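Local structure of serine protease inhibitor (Thermoanaerobacter tengcongensis, 2PEF) at residues I272-T277 with V310-F315; L36-A41 with A327-D332. The protein probably inhibits serine proteases, as a member of the serpin family, and is seen here in the latent state. All coordinates share one frame; numbering follows the deposited sequence.

Contact 1: residues I272-T277 with V310-F315; sequences IKMNET and VLHKTF
M274, just past the end of strand 255-273, reaches to H312 on its antiparallel neighbour. Its CB lies 4.0 Å from V310 CG1. With CG anti to the carbonyl carbon (chi1 -80°) and the chain extended beyond, SD lies 3.9 Å from H312 CB, oblique to the imidazole. CE lies over one face of that ring, 3.6 Å from H312 CG and displaced toward the rim; 3.8 Å from the ring centroid and 22° off its normal, it makes a CH-pi contact. ND1 of H312 is buried without a polar partner, whereas NE2 has a weak hydrogen bond to S34 O. The backbone ladder beside this pair comprises I272 N to H312 O, its return bond from H312 N to I272 O, and M274 N to V310 O at 2.8 Å. N275 extends the ladder past the strand end: OD1 accepts a hydrogen bond from V310 N at 2.9 Å, within the carbonyl plane, and ND2 binds S308 O, fixing the amide at both ends. K273 leaves the strand on L311's face, and its NZ forms a salt bridge with E309. L20 of helix 7-22 packs on M274, while strand 322-331 flanks strand 310-318 on the edge away from 272-273.

Contact 2: residues L36-A41 with A327-D332; sequences LSAMLA and AVTSVD
S37 and T329 form the polar centre of a helix-on-strand contact. OG of S37 stands anti to its backbone N (chi1 176°), and T329 OG1 donates a hydrogen bond to it over 2.7 Å. T329 is modelled in two conformations; this bond belongs to the one described. The same serine oxygen also pairs with N162 OD1 on strand 158-169, so the hydroxyl links helix to sheet in two directions. Replacing S37 by an alanine, which loses OG, would probably leave T329 OG1 and N162 OD1 each without this partner and remove the polar tie from the helix to both strands, while the packing of A41 on T329 remains.

Around this bond the packing is close. CB of S37 meets A327 CB at 3.9 Å. On the other branch of the threonine, CG2 touches A41 CB at 3.7 Å and lies 3.9 Å from A38 CA. Small side chains (serine, alanine and threonine) fill the space between helix and strand here, consistent with axes approaching to 7.5 Å at an angle of 27°. Toward the C-terminal end of the strand the fit is looser: V331 CG2 comes no nearer than 4.2 Å to A41 O and 4.3 Å to A41 CB. Beyond it the strand gives way to partly exposed D332, whereas all the touching residues are buried.

Helix 35-46 lies along the face of strand 322-331, which is hydrogen-bonded between strands 158-169 and 310-318. Strand 322-331, which follows 310-318 in the chain, is consistent with the reactive-centre loop inserted as the central strand of sheet A in latent serpins. V328 and S330 point to the face away from the helix, toward I148, and L40 packs against L74 and M78 of helix 67-80.

How the contacts relate
Both contacts meet in one sheet, where strands 310-318 and 322-331 are antiparallel neighbours, and their centres lie 8 Å apart. The backbones join through L311 O with S330 N and K313 O with V328 N. Contact 1 works chiefly within the sheet, through main-chain bonds and an asparagine that imitates them, and is partly buried, with K273 at the exposed side. Contact 2 is wholly buried and stacks a helix on the sheet through small side chains and one hydroxyl pair. H312 and T329 touch, bringing the two together in what is probably the shutter region of the serpin fold, beside helix 35-46.

Contact 1: residues I272-T277 with V310-F315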
loop_
_atom_site.group_PDB
_atom_site.type_symbol
_atom_site.label_atom_id
_atom_site.label_comp_id
_atom_site.label_asym_id
_atom_site.label_seq_id
_atom_site.Cartn_x
_atom_site.Cartn_y
_atom_site.Cartn_z
ATOM N N ILE A 272 -0.186 4.506 -9.548
ATOM C CA ILE A 272 -0.719 5.835 -9.264
ATOM C C ILE A 272 0.361 6.813 -8.785
ATOM O O ILE A 272 1.245 6.447 -8.009
ATOM C CB ILE A 272 -1.923 5.775 -8.272
ATOM C CG1 ILE A 272 -2.643 7.125 -8.199
ATOM C CG2 ILE A 272 -1.500 5.263 -6.880
ATOM C CD1 ILE A 272 -4.098 7.024 -7.781
ATOM N N LYS A 273 0.280 8.046 -9.277
ATOM C CA LYS A 273 1.111 9.143 -8.794
ATOM C C LYS A 273 0.402 9.773 -7.598
ATOM O O LYS A 273 -0.769 10.152 -7.691
ATOM C CB LYS A 273 1.328 10.162 -9.911
ATOM C CG LYS A 273 2.264 11.312 -9.566
ATOM C CD LYS A 273 2.515 12.174 -10.790
ATOM C CE LYS A 273 3.058 13.536 -10.406
ATOM N NZ LYS A 273 3.445 14.344 -11.595
ATOM N N MET A 274 1.106 9.863 -6.472
ATOM C CA MET A 274 0.485 10.274 -5.210
ATOM C C MET A 274 0.660 11.752 -4.837
ATOM O O MET A 274 0.197 12.181 -3.781
ATOM C CB MET A 274 0.962 9.364 -4.072
ATOM C CG MET A 274 0.222 8.038 -4.028
ATOM S SD MET A 274 0.868 6.914 -2.787
ATOM C CE MET A 274 -0.466 5.725 -2.738
ATOM N N ASN A 275 1.305 12.522 -5.709
ATOM C CA ASN A 275 1.578 13.937 -5.449
ATOM C C ASN A 275 0.365 14.737 -4.966
ATOM O O ASN A 275 0.406 15.329 -3.887
ATOM C CB ASN A 275 2.183 14.608 -6.684
ATOM C CG ASN A 275 3.604 14.163 -6.954
ATOM O OD1 ASN A 275 3.946 12.987 -6.791
ATOM N ND2 ASN A 275 4.439 15.101 -7.380
ATOM N N GLU A 276 -0.702 14.730 -5.765
ATOM C CA GLU A 276 -1.909 15.520 -5.494
ATOM C C GLU A 276 -2.615 15.106 -4.202
ATOM O O GLU A 276 -3.073 15.958 -3.434
ATOM C CB GLU A 276 -2.880 15.444 -6.676
ATOM C CG GLU A 276 -2.499 16.323 -7.865
ATOM C CD GLU A 276 -3.564 16.346 -8.957
ATOM O OE1 GLU A 276 -4.576 15.618 -8.837
ATOM O OE2 GLU A 276 -3.391 17.103 -9.937
ATOM N N THR A 277 -2.696 13.798 -3.970
ATOM C CA THR A 277 -3.250 13.259 -2.727
ATOM C C THR A 277 -2.460 13.762 -1.519
ATOM O O THR A 277 -3.042 14.219 -0.530
ATOM C CB THR A 277 -3.253 11.713 -2.746
ATOM O OG1 THR A 277 -4.105 11.252 -3.801
ATOM C CG2 THR A 277 -3.743 11.148 -1.420
ATOM N N VAL A 310 5.990 11.050 -6.277
ATOM C CA VAL A 310 5.810 9.882 -5.425
ATOM C C VAL A 310 4.978 8.893 -6.237
ATOM O O VAL A 310 3.822 9.170 -6.574
ATOM C CB VAL A 310 5.122 10.238 -4.084
ATOM C CG1 VAL A 310 4.875 8.980 -3.254
ATOM C CG2 VAL A 310 5.969 11.228 -3.293
ATOM N N LEU A 311 5.587 7.760 -6.572
ATOM C CA LEU A 311 4.951 6.756 -7.420
ATOM C C LEU A 311 4.656 5.490 -6.628
ATOM O O LEU A 311 5.474 5.050 -5.824
ATOM C CB LEU A 311 5.837 6.439 -8.628
ATOM C CG LEU A 311 5.283 5.581 -9.775
ATOM C CD1 LEU A 311 4.196 6.313 -10.553
ATOM C CD2 LEU A 311 6.411 5.152 -10.708
ATOM N N HIS A 312 3.482 4.917 -6.877
ATOM C CA HIS A 312 3.009 3.724 -6.195
ATOM C C HIS A 312 2.618 2.685 -7.241
ATOM O O HIS A 312 1.851 2.989 -8.147
ATOM C CB HIS A 312 1.795 4.079 -5.327
ATOM C CG HIS A 312 1.538 3.112 -4.215
ATOM N ND1 HIS A 312 0.386 2.362 -4.119
ATOM C CD2 HIS A 312 2.286 2.785 -3.138
ATOM C CE1 HIS A 312 0.442 1.613 -3.032
ATOM N NE2 HIS A 312 1.585 1.851 -2.419
ATOM N N LYS A 313 3.164 1.476 -7.117
ATOM C CA LYS A 313 2.827 0.356 -8.001
ATOM C C LYS A 313 2.402 -0.821 -7.149
ATOM O O LYS A 313 3.074 -1.163 -6.176
ATOM C CB LYS A 313 4.022 -0.063 -8.860
ATOM C CG LYS A 313 4.375 0.878 -9.992
ATOM C CD LYS A 313 5.343 0.224 -10.991
ATOM C CE LYS A 313 4.707 -0.951 -11.733
ATOM N NZ LYS A 313 5.513 -1.375 -12.917
ATOM N N THR A 314 1.289 -1.448 -7.514
ATOM C CA THR A 314 0.789 -2.584 -6.754
ATOM C C THR A 314 0.362 -3.726 -7.662
ATOM O O THR A 314 0.121 -3.534 -8.853
ATOM C CB THR A 314 -0.407 -2.201 -5.879
ATOM O OG1 THR A 314 -1.420 -1.618 -6.707
ATOM C CG2 THR A 314 0.004 -1.207 -4.794
ATOM N N PHE A 315 0.265 -4.912 -7.068
ATOM C CA PHE A 315 -0.163 -6.121 -7.751
ATOM C C PHE A 315 -0.892 -6.997 -6.742
ATOM O O PHE A 315 -0.516 -7.042 -5.571
ATOM C CB PHE A 315 1.053 -6.875 -8.306
ATOM C CG PHE A 315 0.750 -8.283 -8.737
ATOM C CD1 PHE A 315 0.341 -8.556 -10.040
ATOM C CD2 PHE A 315 0.868 -9.339 -7.837
ATOM C CE1 PHE A 315 0.053 -9.859 -10.437
ATOM C CE2 PHE A 315 0.584 -10.649 -8.227
ATOM C CZ PHE A 315 0.175 -10.907 -9.528
#

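Contact 2: residues L36-A41 with A327-D332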
loop_
_atom_site.group_PDB
_atom_site.type_symbol
_atom_site.label_atom_id
_atom_site.label_comp_id
_atom_site.label_asym_id
_atom_site.label_seq_id
_atom_site.Cartn_x
_atom_site.Cartn_y
_atom_site.Cartn_z
ATOM N N LEU A 36 0.696 0.882 4.012
ATOM C CA LEU A 36 1.936 0.551 4.714
ATOM C C LEU A 36 3.161 0.931 3.884
ATOM O O LEU A 36 4.060 1.600 4.378
ATOM C CB LEU A 36 1.993 -0.937 5.077
ATOM C CG LEU A 36 3.251 -1.431 5.804
ATOM C CD1 LEU A 36 3.472 -0.703 7.137
ATOM C CD2 LEU A 36 3.175 -2.937 6.009
ATOM N N SER A 37 3.181 0.500 2.627
ATOM C CA SER A 37 4.283 0.810 1.724
ATOM C C SER A 37 4.479 2.314 1.537
ATOM O O SER A 37 5.608 2.811 1.580
ATOM C CB SER A 37 4.067 0.129 0.372
ATOM O OG SER A 37 5.088 0.488 -0.541
ATOM N N ALA A 38 3.378 3.033 1.335
ATOM C CA ALA A 38 3.423 4.482 1.156
ATOM C C ALA A 38 3.952 5.176 2.403
ATOM O O ALA A 38 4.845 6.027 2.312
ATOM C CB ALA A 38 2.056 5.016 0.781
ATOM N N MET A 39 3.398 4.798 3.556
ATOM C CA MET A 39 3.834 5.303 4.857
ATOM C C MET A 39 5.343 5.154 5.052
ATOM O O MET A 39 6.030 6.087 5.475
ATOM C CB MET A 39 3.087 4.566 5.977
ATOM C CG MET A 39 3.587 4.867 7.385
ATOM S SD MET A 39 3.296 6.573 7.888
ATOM C CE MET A 39 1.535 6.547 8.202
ATOM N N LEU A 40 5.856 3.966 4.750
ATOM C CA LEU A 40 7.271 3.683 4.992
ATOM C C LEU A 40 8.222 4.497 4.117
ATOM O O LEU A 40 9.229 5.007 4.608
ATOM C CB LEU A 40 7.554 2.186 4.887
ATOM C CG LEU A 40 6.917 1.363 6.012
ATOM C CD1 LEU A 40 6.954 -0.118 5.677
ATOM C CD2 LEU A 40 7.578 1.629 7.354
ATOM N N ALA A 41 7.898 4.628 2.832
ATOM C CA ALA A 41 8.717 5.410 1.913
ATOM C C ALA A 41 8.711 6.877 2.328
ATOM O O ALA A 41 9.750 7.537 2.327
ATOM C CB ALA A 41 8.206 5.262 0.492
ATOM N N ALA A 327 3.632 -4.396 -3.393
ATOM C CA ALA A 327 3.616 -2.950 -3.540
ATOM C C ALA A 327 5.018 -2.376 -3.551
ATOM O O ALA A 327 5.928 -2.888 -2.897
ATOM C CB ALA A 327 2.798 -2.304 -2.436
ATOM N N VAL A 328 5.181 -1.317 -4.329
ATOM C CA VAL A 328 6.384 -0.512 -4.286
ATOM C C VAL A 328 5.955 0.939 -4.200
ATOM O O VAL A 328 4.993 1.350 -4.851
ATOM C CB VAL A 328 7.272 -0.715 -5.542
ATOM C CG1 VAL A 328 8.451 0.259 -5.543
ATOM C CG2 VAL A 328 7.778 -2.152 -5.620
ATOM N N THR A 329 6.645 1.690 -3.350
ATOM C CA THR A 329 6.511 3.142 -3.320
ATOM C C THR A 329 7.891 3.759 -3.525
ATOM O O THR A 329 8.835 3.434 -2.812
ATOM C CB THR A 329 5.900 3.648 -1.998
ATOM O OG1 THR A 329 4.736 2.877 -1.677
ATOM C CG2 THR A 329 5.519 5.125 -2.116
ATOM N N SER A 330 7.997 4.636 -4.517
ATOM C CA SER A 330 9.256 5.320 -4.783
ATOM C C SER A 330 9.112 6.828 -4.607
ATOM O O SER A 330 8.040 7.402 -4.837
ATOM C CB SER A 330 9.788 4.978 -6.179
ATOM O OG SER A 330 8.860 5.353 -7.176
ATOM N N VAL A 331 10.202 7.460 -4.176
ATOM C CA VAL A 331 10.260 8.907 -4.019
ATOM C C VAL A 331 11.389 9.447 -4.896
ATOM O O VAL A 331 12.531 8.983 -4.809
ATOM C CB VAL A 331 10.479 9.302 -2.534
ATOM C CG1 VAL A 331 10.649 10.814 -2.384
ATOM C CG2 VAL A 331 9.330 8.798 -1.666
ATOM N N ASP A 332 11.040 10.416 -5.746
ATOM C CA ASP A 332 11.953 11.073 -6.706
ATOM C C ASP A 332 12.184 10.358 -8.052
ATOM O O ASP A 332 12.983 10.824 -8.871
ATOM C CB ASP A 332 13.282 11.510 -6.060
ATOM C CG ASP A 332 13.422 13.021 -5.966
ATOM O OD1 ASP A 332 14.277 13.488 -5.181
ATOM O OD2 ASP A 332 12.692 13.745 -6.681
#